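Long-range contacts in KLLA0E08119p (Kluyveromyces lactis, PDB 3VA7), which is the urea carboxylase part of a larger multifunctional enzyme and probably catalyses the biotin- and ATP-dependent carboxylation of urea to urea-1-carboxylate: residues F514-R519 with D801-G806; T545-S550 with L590-G595; N566-V571 with P646-K651. All blocks are in the same frame, centred on the assembly; numbering follows the deposited sequence.

Contact 1: F514-R519 with D801-G806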
ATOM      1  N   PHE A 514      -8.446  -4.322  22.159  1.00 29.78           N
ATOM      2  CA  PHE A 514      -8.601  -3.265  21.165  1.00 29.22           C
ATOM      3  C   PHE A 514      -9.978  -2.644  21.379  1.00 30.51           C
ATOM      4  O   PHE A 514     -10.135  -1.419  21.386  1.00 30.61           O
ATOM      5  CB  PHE A 514      -8.459  -3.806  19.741  1.00 28.72           C
ATOM      6  CG  PHE A 514      -8.763  -2.775  18.659  1.00 26.59           C
ATOM      7  CD1 PHE A 514      -7.743  -2.055  18.061  1.00 23.60           C
ATOM      8  CD2 PHE A 514     -10.090  -2.541  18.238  1.00 25.42           C
ATOM      9  CE1 PHE A 514      -8.045  -1.079  17.068  1.00 24.01           C
ATOM     10  CE2 PHE A 514     -10.418  -1.563  17.246  1.00 24.09           C
ATOM     11  CZ  PHE A 514      -9.377  -0.835  16.648  1.00 20.67           C
ATOM     12  N   ARG A 515     -10.983  -3.504  21.553  1.00 31.54           N
ATOM     13  CA  ARG A 515     -12.356  -3.032  21.631  1.00 32.49           C
ATOM     14  C   ARG A 515     -12.638  -2.438  22.995  1.00 32.61           C
ATOM     15  O   ARG A 515     -13.406  -1.502  23.119  1.00 31.86           O
ATOM     16  CB  ARG A 515     -13.332  -4.151  21.337  1.00 33.61           C
ATOM     17  CG  ARG A 515     -13.120  -4.797  19.985  1.00 33.28           C
ATOM     18  CD  ARG A 515     -14.390  -5.325  19.474  1.00 30.20           C
ATOM     19  NE  ARG A 515     -14.711  -6.640  19.979  1.00 32.00           N
ATOM     20  CZ  ARG A 515     -15.971  -7.095  20.128  1.00 32.70           C
ATOM     21  NH1 ARG A 515     -17.039  -6.323  19.839  1.00 27.00           N
ATOM     22  NH2 ARG A 515     -16.159  -8.314  20.610  1.00 27.04           N
ATOM     23  N   LEU A 516     -11.983  -2.957  24.022  1.00 33.63           N
ATOM     24  CA  LEU A 516     -12.052  -2.290  25.313  1.00 34.67           C
ATOM     25  C   LEU A 516     -11.543  -0.872  25.134  1.00 34.88           C
ATOM     26  O   LEU A 516     -12.237   0.077  25.517  1.00 33.83           O
ATOM     27  CB  LEU A 516     -11.223  -3.006  26.374  1.00 34.81           C
ATOM     28  CG  LEU A 516     -11.765  -4.290  27.006  1.00 38.44           C
ATOM     29  CD1 LEU A 516     -10.643  -5.028  27.782  1.00 39.90           C
ATOM     30  CD2 LEU A 516     -12.984  -4.031  27.901  1.00 37.39           C
ATOM     31  N   ALA A 517     -10.335  -0.737  24.561  1.00 35.31           N
ATOM     32  CA  ALA A 517      -9.708   0.569  24.478  1.00 36.21           C
ATOM     33  C   ALA A 517     -10.688   1.496  23.768  1.00 37.25           C
ATOM     34  O   ALA A 517     -11.008   2.604  24.273  1.00 38.32           O
ATOM     35  CB  ALA A 517      -8.349   0.506  23.765  1.00 35.71           C
ATOM     36  N   ASN A 518     -11.238   1.041  22.642  1.00 36.78           N
ATOM     37  CA  ASN A 518     -12.242   1.868  21.990  1.00 36.85           C
ATOM     38  C   ASN A 518     -13.397   2.273  22.877  1.00 36.42           C
ATOM     39  O   ASN A 518     -13.771   3.443  22.953  1.00 36.73           O
ATOM     40  CB  ASN A 518     -12.739   1.244  20.676  1.00 36.41           C
ATOM     41  CG  ASN A 518     -12.022   1.846  19.461  1.00 37.63           C
ATOM     42  OD1 ASN A 518     -11.518   3.003  19.527  1.00 34.30           O
ATOM     43  ND2 ASN A 518     -11.972   1.082  18.351  1.00 34.17           N
ATOM     44  N   ARG A 519     -13.987   1.287  23.520  1.00 36.68           N
ATOM     45  CA  ARG A 519     -15.144   1.523  24.358  1.00 37.05           C
ATOM     46  C   ARG A 519     -14.831   2.497  25.511  1.00 35.67           C
ATOM     47  O   ARG A 519     -15.651   3.344  25.847  1.00 35.06           O
ATOM     48  CB  ARG A 519     -15.686   0.186  24.909  1.00 37.88           C
ATOM     49  CG  ARG A 519     -16.943   0.322  25.769  1.00 40.45           C
ATOM     50  CD  ARG A 519     -18.031   1.055  25.055  1.00 44.70           C
ATOM     51  NE  ARG A 519     -19.334   0.752  25.641  1.00 53.53           N
ATOM     52  CZ  ARG A 519     -20.000   1.567  26.471  1.00 56.79           C
ATOM     53  NH1 ARG A 519     -21.200   1.210  26.926  1.00 57.83           N
ATOM     54  NH2 ARG A 519     -19.481   2.743  26.831  1.00 55.94           N
ATOM     55  N   ASP A 801     -20.682  -4.459  24.509  1.00 40.05           N
ATOM     56  CA  ASP A 801     -21.889  -3.706  24.121  1.00 42.26           C
ATOM     57  C   ASP A 801     -22.581  -2.997  25.257  1.00 41.80           C
ATOM     58  O   ASP A 801     -23.088  -1.889  25.086  1.00 41.52           O
ATOM     59  CB  ASP A 801     -22.911  -4.597  23.405  1.00 43.27           C
ATOM     60  CG  ASP A 801     -22.517  -4.923  21.959  1.00 47.55           C
ATOM     61  OD1 ASP A 801     -23.060  -5.922  21.420  1.00 52.69           O
ATOM     62  OD2 ASP A 801     -21.693  -4.191  21.359  1.00 52.62           O
ATOM     63  N   ASN A 802     -22.619  -3.650  26.407  1.00 42.40           N
ATOM     64  CA  ASN A 802     -23.334  -3.100  27.561  1.00 43.22           C
ATOM     65  C   ASN A 802     -22.362  -2.423  28.505  1.00 43.92           C
ATOM     66  O   ASN A 802     -22.668  -1.347  29.049  1.00 44.32           O
ATOM     67  CB  ASN A 802     -24.114  -4.192  28.296  1.00 42.78           C
ATOM     68  CG  ASN A 802     -25.183  -4.857  27.418  1.00 42.99           C
ATOM     69  OD1 ASN A 802     -25.769  -4.241  26.509  1.00 38.80           O
ATOM     70  ND2 ASN A 802     -25.443  -6.132  27.701  1.00 45.56           N
ATOM     71  N   PHE A 803     -21.195  -3.063  28.678  1.00 43.99           N
ATOM     72  CA  PHE A 803     -20.084  -2.513  29.459  1.00 44.54           C
ATOM     73  C   PHE A 803     -20.443  -2.521  30.948  1.00 44.63           C
ATOM     74  O   PHE A 803     -20.442  -1.479  31.598  1.00 44.45           O
ATOM     75  CB  PHE A 803     -19.734  -1.089  28.960  1.00 44.55           C
ATOM     76  CG  PHE A 803     -18.240  -0.754  28.979  1.00 43.92           C
ATOM     77  CD1 PHE A 803     -17.280  -1.693  28.596  1.00 40.05           C
ATOM     78  CD2 PHE A 803     -17.807   0.547  29.335  1.00 44.15           C
ATOM     79  CE1 PHE A 803     -15.903  -1.354  28.576  1.00 41.01           C
ATOM     80  CE2 PHE A 803     -16.420   0.897  29.327  1.00 42.47           C
ATOM     81  CZ  PHE A 803     -15.477  -0.039  28.950  1.00 40.87           C
ATOM     82  N   GLU A 804     -20.732  -3.716  31.462  1.00 44.83           N
ATOM     83  CA  GLU A 804     -21.379  -3.927  32.764  1.00 45.86           C
ATOM     84  C   GLU A 804     -20.654  -5.057  33.540  1.00 45.93           C
ATOM     85  O   GLU A 804     -20.415  -6.129  32.977  1.00 46.63           O
ATOM     86  CB  GLU A 804     -22.898  -4.213  32.544  1.00 45.28           C
ATOM     87  CG  GLU A 804     -23.685  -2.914  32.214  1.00 48.55           C
ATOM     88  CD  GLU A 804     -25.219  -3.047  31.897  1.00 55.45           C
ATOM     89  OE1 GLU A 804     -25.824  -4.160  31.969  1.00 55.98           O
ATOM     90  OE2 GLU A 804     -25.834  -1.980  31.576  1.00 57.00           O
ATOM     91  N   GLU A 805     -20.284  -4.822  34.802  1.00 45.56           N
ATOM     92  CA  GLU A 805     -19.542  -5.821  35.615  1.00 45.55           C
ATOM     93  C   GLU A 805     -20.105  -7.257  35.494  1.00 45.44           C
ATOM     94  O   GLU A 805     -21.312  -7.460  35.569  1.00 45.24           O
ATOM     95  CB  GLU A 805     -19.530  -5.452  37.121  1.00 45.52           C
ATOM     96  CG  GLU A 805     -19.268  -4.001  37.478  1.00 48.21           C
ATOM     97  CD  GLU A 805     -17.738  -3.639  37.663  1.00 52.89           C
ATOM     98  OE1 GLU A 805     -16.872  -4.582  37.763  1.00 52.54           O
ATOM     99  OE2 GLU A 805     -17.426  -2.397  37.716  1.00 50.07           O
ATOM    100  N   GLY A 806     -19.223  -8.248  35.351  1.00 45.92           N
ATOM    101  CA  GLY A 806     -19.614  -9.655  35.456  1.00 45.93           C
ATOM    102  C   GLY A 806     -19.985 -10.379  34.162  1.00 46.21           C
ATOM    103  O   GLY A 806     -20.236 -11.598  34.188  1.00 45.62           O
TER
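Arg519 lies over one face of the Phe803 ring, touching it chiefly through its aliphatic stem. Its CG sits 3.3 Å from the centroid of the Phe803 ring and 6° off the ring normal, a CH-pi contact almost exactly over the centre. Beyond CG the two side chains run past each other in opposite directions, which carries the Arg519 guanidinium back over the root of the phenylalanine. Arg519 NH1 comes within 3.4 Å of Phe803 CB, and the guanidinium and ring planes are 24° apart. CG stands anti to the backbone N (chi1 -178°) and the chain then bends at chi2, setting CG over the ring and turning the guanidinium back toward Phe803 CB. Leu516 adds a methyl at the ring's edge, CD2 lying 4.0 Å from Phe803 CE1.

The setting is the meeting of helix 511-520 of the carboxyltransferase domain with the C-terminal end of helix 786-802. Phe803 is the first residue to leave that helix and has positive phi; its side chain sets out toward helix 511-520. Carbonyl groups of the last turn gather near the guanidinium: Asn802 O is 3.6 Å from Arg519 NH1, and the positive charge is probably favoured at this helix end. Replacing Phe803 by an alanine is likely to open a gap under Arg519 CG and beside Leu516 CD2, leaving the arginine chain freer to turn. Further out, Arg519 makes a cation-pi contact with Phe644 and its NE a weak hydrogen bond to Ile800 O, while one turn earlier Arg515 forms a salt bridge with Asp797.

Contact 2: T545-S550 with L590-G595; sequences TVIAVS and LSIRGG
Ile547 and Ile592 face each other as a non-hydrogen-bonded antiparallel pair, their side chains lying side by side and pointing the same way, with Ile547 CD1 3.7 Å from Ile592 CD1. This is the compact part of the contact. Leu590 continues it: its CG is anti to the backbone N (chi1 163°), and its CD1 is the branch that reaches across, meeting Ile547 CG1 and Val549 CG2, each at 3.9 Å. Between these pairs Ala548 and Ser591 form a hydrogen-bonded pair, Ser591 N donating a hydrogen bond to Ala548 O at 3.0 Å and Ala548 N one to Ser591 O at 3.2 Å.

The two strands are neighbours within a five-stranded antiparallel sheet of the carboxyltransferase domain, 587-592 in the middle. The face carrying Ile547, Val549, Leu590 and Ile592 packs against a second antiparallel sheet, where strands 538-541 and 576-582 receive Ile547 and Leu590. The face carrying Ala548 and Ser591 lies under helix 511-520, and Ser591 OG is hydrogen-bonded to Ala517 O, so this small hydroxyl has a partner although it is buried.

Toward Thr545 the contact is more open to solvent, and Val546 CB and Arg593 CB lie 4.1 Å apart, though Arg593 N still donates to Val546 O at 3.0 Å. The arginine chain then extends away and its NH1 is hydrogen-bonded to Phe644 O. A water binds Thr545 OG1 at 2.8 Å and reaches Arg593 O through a weak bond. Past Ile592, strand 587-592 gives way to a type II turn, closed by Gly595 N on Ile592 O, with the positive phi of its third residue taken by Gly594.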
ATOM      1  N   THR A 545      -8.329  16.081  23.150  1.00 51.64           N
ATOM      2  CA  THR A 545      -9.122  14.862  22.984  1.00 50.59           C
ATOM      3  C   THR A 545      -9.067  14.009  24.246  1.00 49.51           C
ATOM      4  O   THR A 545      -8.451  14.401  25.226  1.00 50.50           O
ATOM      5  CB  THR A 545      -8.613  14.037  21.724  1.00 50.86           C
ATOM      6  OG1 THR A 545      -9.428  12.870  21.498  1.00 49.98           O
ATOM      7  CG2 THR A 545      -7.144  13.647  21.869  1.00 50.39           C
ATOM      8  N   VAL A 546      -9.698  12.837  24.188  1.00 47.53           N
ATOM      9  CA  VAL A 546      -9.606  11.810  25.203  1.00 44.91           C
ATOM     10  C   VAL A 546      -8.854  10.574  24.635  1.00 43.62           C
ATOM     11  O   VAL A 546      -8.955  10.285  23.473  1.00 43.72           O
ATOM     12  CB  VAL A 546     -11.039  11.425  25.725  1.00 45.49           C
ATOM     13  CG1 VAL A 546     -10.955  10.506  26.922  1.00 44.89           C
ATOM     14  CG2 VAL A 546     -11.898  12.666  26.035  1.00 42.53           C
ATOM     15  N   ILE A 547      -8.145   9.835  25.484  1.00 41.87           N
ATOM     16  CA  ILE A 547      -7.233   8.767  25.110  1.00 39.77           C
ATOM     17  C   ILE A 547      -7.428   7.617  26.074  1.00 39.68           C
ATOM     18  O   ILE A 547      -7.862   7.827  27.201  1.00 39.58           O
ATOM     19  CB  ILE A 547      -5.764   9.339  25.191  1.00 40.15           C
ATOM     20  CG1 ILE A 547      -5.226   9.596  23.794  1.00 40.93           C
ATOM     21  CG2 ILE A 547      -4.729   8.532  26.054  1.00 37.70           C
ATOM     22  CD1 ILE A 547      -5.985  10.685  23.065  1.00 39.89           C
ATOM     23  N   ALA A 548      -7.089   6.400  25.678  1.00 38.69           N
ATOM     24  CA  ALA A 548      -7.060   5.331  26.642  1.00 37.56           C
ATOM     25  C   ALA A 548      -6.102   4.330  26.137  1.00 37.56           C
ATOM     26  O   ALA A 548      -5.830   4.310  24.947  1.00 38.39           O
ATOM     27  CB  ALA A 548      -8.410   4.727  26.769  1.00 37.90           C
ATOM     28  N   VAL A 549      -5.556   3.508  27.030  1.00 37.30           N
ATOM     29  CA  VAL A 549      -4.620   2.443  26.629  1.00 36.19           C
ATOM     30  C   VAL A 549      -5.077   1.151  27.271  1.00 36.65           C
ATOM     31  O   VAL A 549      -5.485   1.125  28.426  1.00 37.03           O
ATOM     32  CB  VAL A 549      -3.172   2.764  27.027  1.00 35.73           C
ATOM     33  CG1 VAL A 549      -2.228   1.683  26.578  1.00 31.65           C
ATOM     34  CG2 VAL A 549      -2.748   4.093  26.392  1.00 35.65           C
ATOM     35  N   SER A 550      -5.043   0.074  26.515  1.00 36.57           N
ATOM     36  CA  SER A 550      -5.541  -1.190  27.032  1.00 36.55           C
ATOM     37  C   SER A 550      -4.713  -2.291  26.419  1.00 36.20           C
ATOM     38  O   SER A 550      -4.131  -2.073  25.355  1.00 37.15           O
ATOM     39  CB  SER A 550      -7.039  -1.368  26.712  1.00 36.22           C
ATOM     40  OG  SER A 550      -7.579  -2.350  27.582  1.00 35.31           O
ATOM     41  N   LEU A 590      -4.007   2.002  21.732  1.00 32.29           N
ATOM     42  CA  LEU A 590      -4.178   3.379  22.118  1.00 32.41           C
ATOM     43  C   LEU A 590      -5.315   3.991  21.368  1.00 33.12           C
ATOM     44  O   LEU A 590      -5.183   4.231  20.172  1.00 34.67           O
ATOM     45  CB  LEU A 590      -2.910   4.121  21.817  1.00 32.08           C
ATOM     46  CG  LEU A 590      -3.082   5.624  21.789  1.00 32.81           C
ATOM     47  CD1 LEU A 590      -3.491   6.141  23.157  1.00 32.54           C
ATOM     48  CD2 LEU A 590      -1.767   6.155  21.371  1.00 34.74           C
ATOM     49  N   SER A 591      -6.425   4.252  22.039  1.00 33.58           N
ATOM     50  CA  SER A 591      -7.587   4.789  21.351  1.00 35.08           C
ATOM     51  C   SER A 591      -7.721   6.285  21.547  1.00 35.27           C
ATOM     52  O   SER A 591      -7.205   6.822  22.500  1.00 37.07           O
ATOM     53  CB  SER A 591      -8.853   4.082  21.816  1.00 35.82           C
ATOM     54  OG  SER A 591      -9.018   4.182  23.217  1.00 37.25           O
ATOM     55  N   ILE A 592      -8.412   6.957  20.650  1.00 35.19           N
ATOM     56  CA  ILE A 592      -8.516   8.405  20.667  1.00 35.42           C
ATOM     57  C   ILE A 592      -9.977   8.608  20.404  1.00 36.27           C
ATOM     58  O   ILE A 592     -10.494   7.987  19.469  1.00 37.23           O
ATOM     59  CB  ILE A 592      -7.865   9.068  19.443  1.00 35.22           C
ATOM     60  CG1 ILE A 592      -6.450   8.557  19.123  1.00 36.37           C
ATOM     61  CG2 ILE A 592      -7.969  10.555  19.522  1.00 32.91           C
ATOM     62  CD1 ILE A 592      -5.587   8.276  20.272  1.00 41.84           C
ATOM     63  N   ARG A 593     -10.664   9.406  21.220  1.00 35.96           N
ATOM     64  CA  ARG A 593     -12.084   9.663  20.995  1.00 36.46           C
ATOM     65  C   ARG A 593     -12.290  10.183  19.555  1.00 36.59           C
ATOM     66  O   ARG A 593     -11.582  11.082  19.119  1.00 36.51           O
ATOM     67  CB  ARG A 593     -12.650  10.648  22.050  1.00 36.35           C
ATOM     68  CG  ARG A 593     -14.190  10.677  22.078  1.00 35.87           C
ATOM     69  CD  ARG A 593     -14.732  11.821  22.959  1.00 37.48           C
ATOM     70  NE  ARG A 593     -16.184  11.987  22.912  1.00 35.76           N
ATOM     71  CZ  ARG A 593     -17.076  11.067  23.307  1.00 37.32           C
ATOM     72  NH1 ARG A 593     -16.661   9.881  23.765  1.00 35.81           N
ATOM     73  NH2 ARG A 593     -18.396  11.320  23.221  1.00 35.95           N
ATOM     74  N   GLY A 594     -13.221   9.576  18.822  1.00 37.08           N
ATOM     75  CA  GLY A 594     -13.509   9.960  17.450  1.00 38.21           C
ATOM     76  C   GLY A 594     -12.707   9.191  16.398  1.00 39.54           C
ATOM     77  O   GLY A 594     -13.027   9.245  15.211  1.00 40.41           O
ATOM     78  N   GLY A 595     -11.653   8.498  16.816  1.00 39.45           N
ATOM     79  CA  GLY A 595     -10.913   7.616  15.935  1.00 40.69           C
ATOM     80  C   GLY A 595      -9.870   8.362  15.143  1.00 41.58           C
ATOM     81  O   GLY A 595      -9.824   9.580  15.213  1.00 42.62           O
TER
HETATM   82  O   HOH W   1     -11.276  14.305  20.012  1.00 29.41           O

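Contact 3: N566-V571 with P646-K651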
ATOM      1  N   ASN A 566      -6.988   1.738  30.811  1.00 45.12           N
ATOM      2  CA  ASN A 566      -8.428   1.416  30.901  1.00 44.48           C
ATOM      3  C   ASN A 566      -9.294   2.521  31.409  1.00 44.02           C
ATOM      4  O   ASN A 566     -10.479   2.316  31.637  1.00 43.28           O
ATOM      5  CB  ASN A 566      -8.697   0.142  31.707  1.00 44.05           C
ATOM      6  CG  ASN A 566      -7.846  -1.001  31.255  1.00 45.44           C
ATOM      7  OD1 ASN A 566      -7.706  -1.256  30.064  1.00 46.53           O
ATOM      8  ND2 ASN A 566      -7.257  -1.704  32.202  1.00 48.57           N
ATOM      9  N   GLU A 567      -8.709   3.698  31.558  1.00 44.63           N
ATOM     10  CA  GLU A 567      -9.454   4.902  31.963  1.00 45.59           C
ATOM     11  C   GLU A 567      -9.416   5.947  30.873  1.00 44.94           C
ATOM     12  O   GLU A 567      -8.443   6.019  30.155  1.00 44.25           O
ATOM     13  CB  GLU A 567      -8.876   5.498  33.271  1.00 45.85           C
ATOM     14  CG  GLU A 567      -9.518   4.972  34.531  1.00 48.28           C
ATOM     15  CD  GLU A 567      -8.607   5.056  35.719  1.00 53.84           C
ATOM     16  OE1 GLU A 567      -8.176   6.210  36.018  1.00 55.03           O
ATOM     17  OE2 GLU A 567      -8.333   3.976  36.338  1.00 52.74           O
ATOM     18  N   PRO A 568     -10.466   6.768  30.755  1.00 45.76           N
ATOM     19  CA  PRO A 568     -10.397   7.868  29.791  1.00 46.34           C
ATOM     20  C   PRO A 568      -9.491   9.003  30.269  1.00 48.09           C
ATOM     21  O   PRO A 568      -9.869   9.763  31.146  1.00 49.23           O
ATOM     22  CB  PRO A 568     -11.842   8.348  29.705  1.00 45.63           C
ATOM     23  CG  PRO A 568     -12.469   7.958  31.006  1.00 44.72           C
ATOM     24  CD  PRO A 568     -11.797   6.669  31.395  1.00 45.68           C
ATOM     25  N   ILE A 569      -8.310   9.136  29.688  1.00 49.67           N
ATOM     26  CA  ILE A 569      -7.465  10.287  29.959  1.00 50.57           C
ATOM     27  C   ILE A 569      -7.715  11.461  29.037  1.00 51.51           C
ATOM     28  O   ILE A 569      -7.640  11.304  27.833  1.00 51.36           O
ATOM     29  CB  ILE A 569      -6.028   9.879  29.843  1.00 50.89           C
ATOM     30  CG1 ILE A 569      -5.795   8.802  30.884  1.00 50.91           C
ATOM     31  CG2 ILE A 569      -5.081  11.106  30.017  1.00 49.51           C
ATOM     32  CD1 ILE A 569      -5.244   7.621  30.267  1.00 54.15           C
ATOM     33  N   GLU A 570      -7.983  12.633  29.628  1.00 53.25           N
ATOM     34  CA  GLU A 570      -8.147  13.928  28.922  1.00 54.98           C
ATOM     35  C   GLU A 570      -6.807  14.589  28.531  1.00 54.74           C
ATOM     36  O   GLU A 570      -5.986  14.871  29.384  1.00 55.20           O
ATOM     37  CB  GLU A 570      -8.987  14.897  29.775  1.00 55.77           C
ATOM     38  CG  GLU A 570     -10.534  14.812  29.578  1.00 60.18           C
ATOM     39  CD  GLU A 570     -11.334  15.270  30.829  1.00 68.08           C
ATOM     40  OE1 GLU A 570     -12.317  16.062  30.677  1.00 69.31           O
ATOM     41  OE2 GLU A 570     -10.973  14.834  31.971  1.00 70.71           O
ATOM     42  N   VAL A 571      -6.597  14.825  27.236  1.00 55.05           N
ATOM     43  CA  VAL A 571      -5.302  15.307  26.703  1.00 54.78           C
ATOM     44  C   VAL A 571      -5.472  16.742  26.234  1.00 55.24           C
ATOM     45  O   VAL A 571      -6.523  17.121  25.694  1.00 54.56           O
ATOM     46  CB  VAL A 571      -4.768  14.416  25.528  1.00 54.99           C
ATOM     47  CG1 VAL A 571      -3.600  15.073  24.826  1.00 54.44           C
ATOM     48  CG2 VAL A 571      -4.352  13.029  26.006  1.00 52.92           C
ATOM     49  N   PRO A 646     -17.297   8.742  27.570  1.00 43.90           N
ATOM     50  CA  PRO A 646     -16.215   7.836  28.018  1.00 43.34           C
ATOM     51  C   PRO A 646     -16.452   7.266  29.455  1.00 42.87           C
ATOM     52  O   PRO A 646     -17.278   7.785  30.199  1.00 42.88           O
ATOM     53  CB  PRO A 646     -14.940   8.701  27.920  1.00 42.32           C
ATOM     54  CG  PRO A 646     -15.344   9.947  27.199  1.00 42.26           C
ATOM     55  CD  PRO A 646     -16.823  10.123  27.400  1.00 43.83           C
ATOM     56  N   GLN A 647     -15.751   6.197  29.809  1.00 42.76           N
ATOM     57  CA  GLN A 647     -15.941   5.505  31.076  1.00 42.63           C
ATOM     58  C   GLN A 647     -14.814   4.500  31.324  1.00 42.92           C
ATOM     59  O   GLN A 647     -14.498   3.701  30.431  1.00 44.31           O
ATOM     60  CB  GLN A 647     -17.273   4.787  31.049  1.00 42.21           C
ATOM     61  CG  GLN A 647     -17.451   3.765  32.130  1.00 42.21           C
ATOM     62  CD  GLN A 647     -18.845   3.170  32.103  1.00 43.16           C
ATOM     63  OE1 GLN A 647     -19.708   3.617  31.352  1.00 36.92           O
ATOM     64  NE2 GLN A 647     -19.064   2.138  32.916  1.00 45.63           N
ATOM     65  N   ALA A 648     -14.179   4.536  32.499  1.00 42.04           N
ATOM     66  CA  ALA A 648     -13.230   3.473  32.875  1.00 41.38           C
ATOM     67  C   ALA A 648     -13.841   2.076  32.614  1.00 40.86           C
ATOM     68  O   ALA A 648     -15.002   1.845  32.914  1.00 41.19           O
ATOM     69  CB  ALA A 648     -12.861   3.603  34.351  1.00 41.48           C
ATOM     70  N   ALA A 649     -13.085   1.147  32.053  1.00 39.94           N
ATOM     71  CA  ALA A 649     -13.617  -0.190  31.855  1.00 39.67           C
ATOM     72  C   ALA A 649     -13.900  -0.809  33.190  1.00 40.02           C
ATOM     73  O   ALA A 649     -13.015  -0.843  34.025  1.00 40.40           O
ATOM     74  CB  ALA A 649     -12.629  -1.055  31.110  1.00 39.25           C
ATOM     75  N   PRO A 650     -15.120  -1.330  33.403  1.00 40.38           N
ATOM     76  CA  PRO A 650     -15.367  -2.125  34.613  1.00 40.53           C
ATOM     77  C   PRO A 650     -14.262  -3.124  34.709  1.00 40.88           C
ATOM     78  O   PRO A 650     -13.833  -3.601  33.682  1.00 41.69           O
ATOM     79  CB  PRO A 650     -16.673  -2.844  34.289  1.00 40.33           C
ATOM     80  CG  PRO A 650     -17.362  -1.891  33.390  1.00 41.10           C
ATOM     81  CD  PRO A 650     -16.264  -1.368  32.488  1.00 40.11           C
ATOM     82  N   LYS A 651     -13.778  -3.448  35.900  1.00 42.03           N
ATOM     83  CA  LYS A 651     -12.580  -4.301  35.995  1.00 43.00           C
ATOM     84  C   LYS A 651     -12.867  -5.776  35.822  1.00 41.90           C
ATOM     85  O   LYS A 651     -11.953  -6.540  35.559  1.00 42.86           O
ATOM     86  CB  LYS A 651     -11.846  -4.073  37.313  1.00 44.04           C
ATOM     87  CG  LYS A 651     -12.110  -2.676  37.884  1.00 49.73           C
ATOM     88  CD  LYS A 651     -10.803  -1.907  38.223  1.00 58.03           C
ATOM     89  CE  LYS A 651     -11.131  -0.433  38.638  1.00 62.53           C
ATOM     90  NZ  LYS A 651      -9.919   0.393  39.016  1.00 63.63           N
TER
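Pro568 and Pro646 meet at their CB corners, the two side chains crossing at a slant so that CB of Pro568 lies 3.6 Å from CB of Pro646. The other end of the Pro568 ring turns toward the backbone of the opposite segment, its CD coming within 3.4 Å of Ala648 N. Pro568 thus touches both a proline CB and the Gln647-Ala648 peptide. Next along, Glu567 starts off away from the other segment, yet its CG touches Ala648 CB at 3.6 Å; the methyl packs on the stem of the glutamate, not on its carboxylate. Asn566 and Ala649 complete the series less closely, with their CB atoms 4.2 Å apart. Because CG of Asn566 is anti to the carbonyl carbon (chi1 -50°), the amide is carried off beside the backbone N, and its OD1 is hydrogen-bonded to Ser550 OG on the neighbouring strand.

The segments run antiparallel, and Asn566 O accepts a hydrogen bond from Ala649 N at 2.9 Å. The bond is fairly straight, 159° at the hydrogen, and the donor stands nearly along the C=O axis. The CA of Ala648 approaches the same oxygen in a CA-H...O contact. Residues 646-651 form no regular strand: they are a loop segment laid along the approach to strand 569-571, an edge strand of its five-stranded sheet. Val520, at the end of helix 511-520, touches both Pro568 and Ala649 and so lies against both segments.

Glu567 OE2 and Lys651 NZ remain 4.7 Å apart, too far for a salt bridge, so any attraction between them is probably modest. With Pro568 having no N-H to offer, attachment between these two segments rests on one backbone bond and on apolar contacts between short, mostly rigid side chains.

All three contacts lie on the same side of the chain's centre, around the carboxyltransferase region. Contacts 2 and 3, with centres about 9 Å apart, share a sheet, since strand 545-550 sits between strands 587-592 and 569-571; along the chain their segments alternate. Both are nested within the loop closed by contact 1, whose centre is about 13 Å from that of contact 2 and about 10 Å from that of contact 3. Helix 511-520 connects contact 1 to the sheet, Ala517 packing on Ser550, whereas Phe803 CZ touches Ala649 CA, 3.5 Å away. Segments distant in sequence are gathered round one helix and one sheet, tying residues 801-806 to helix 511-520 and to the 646-651 loop.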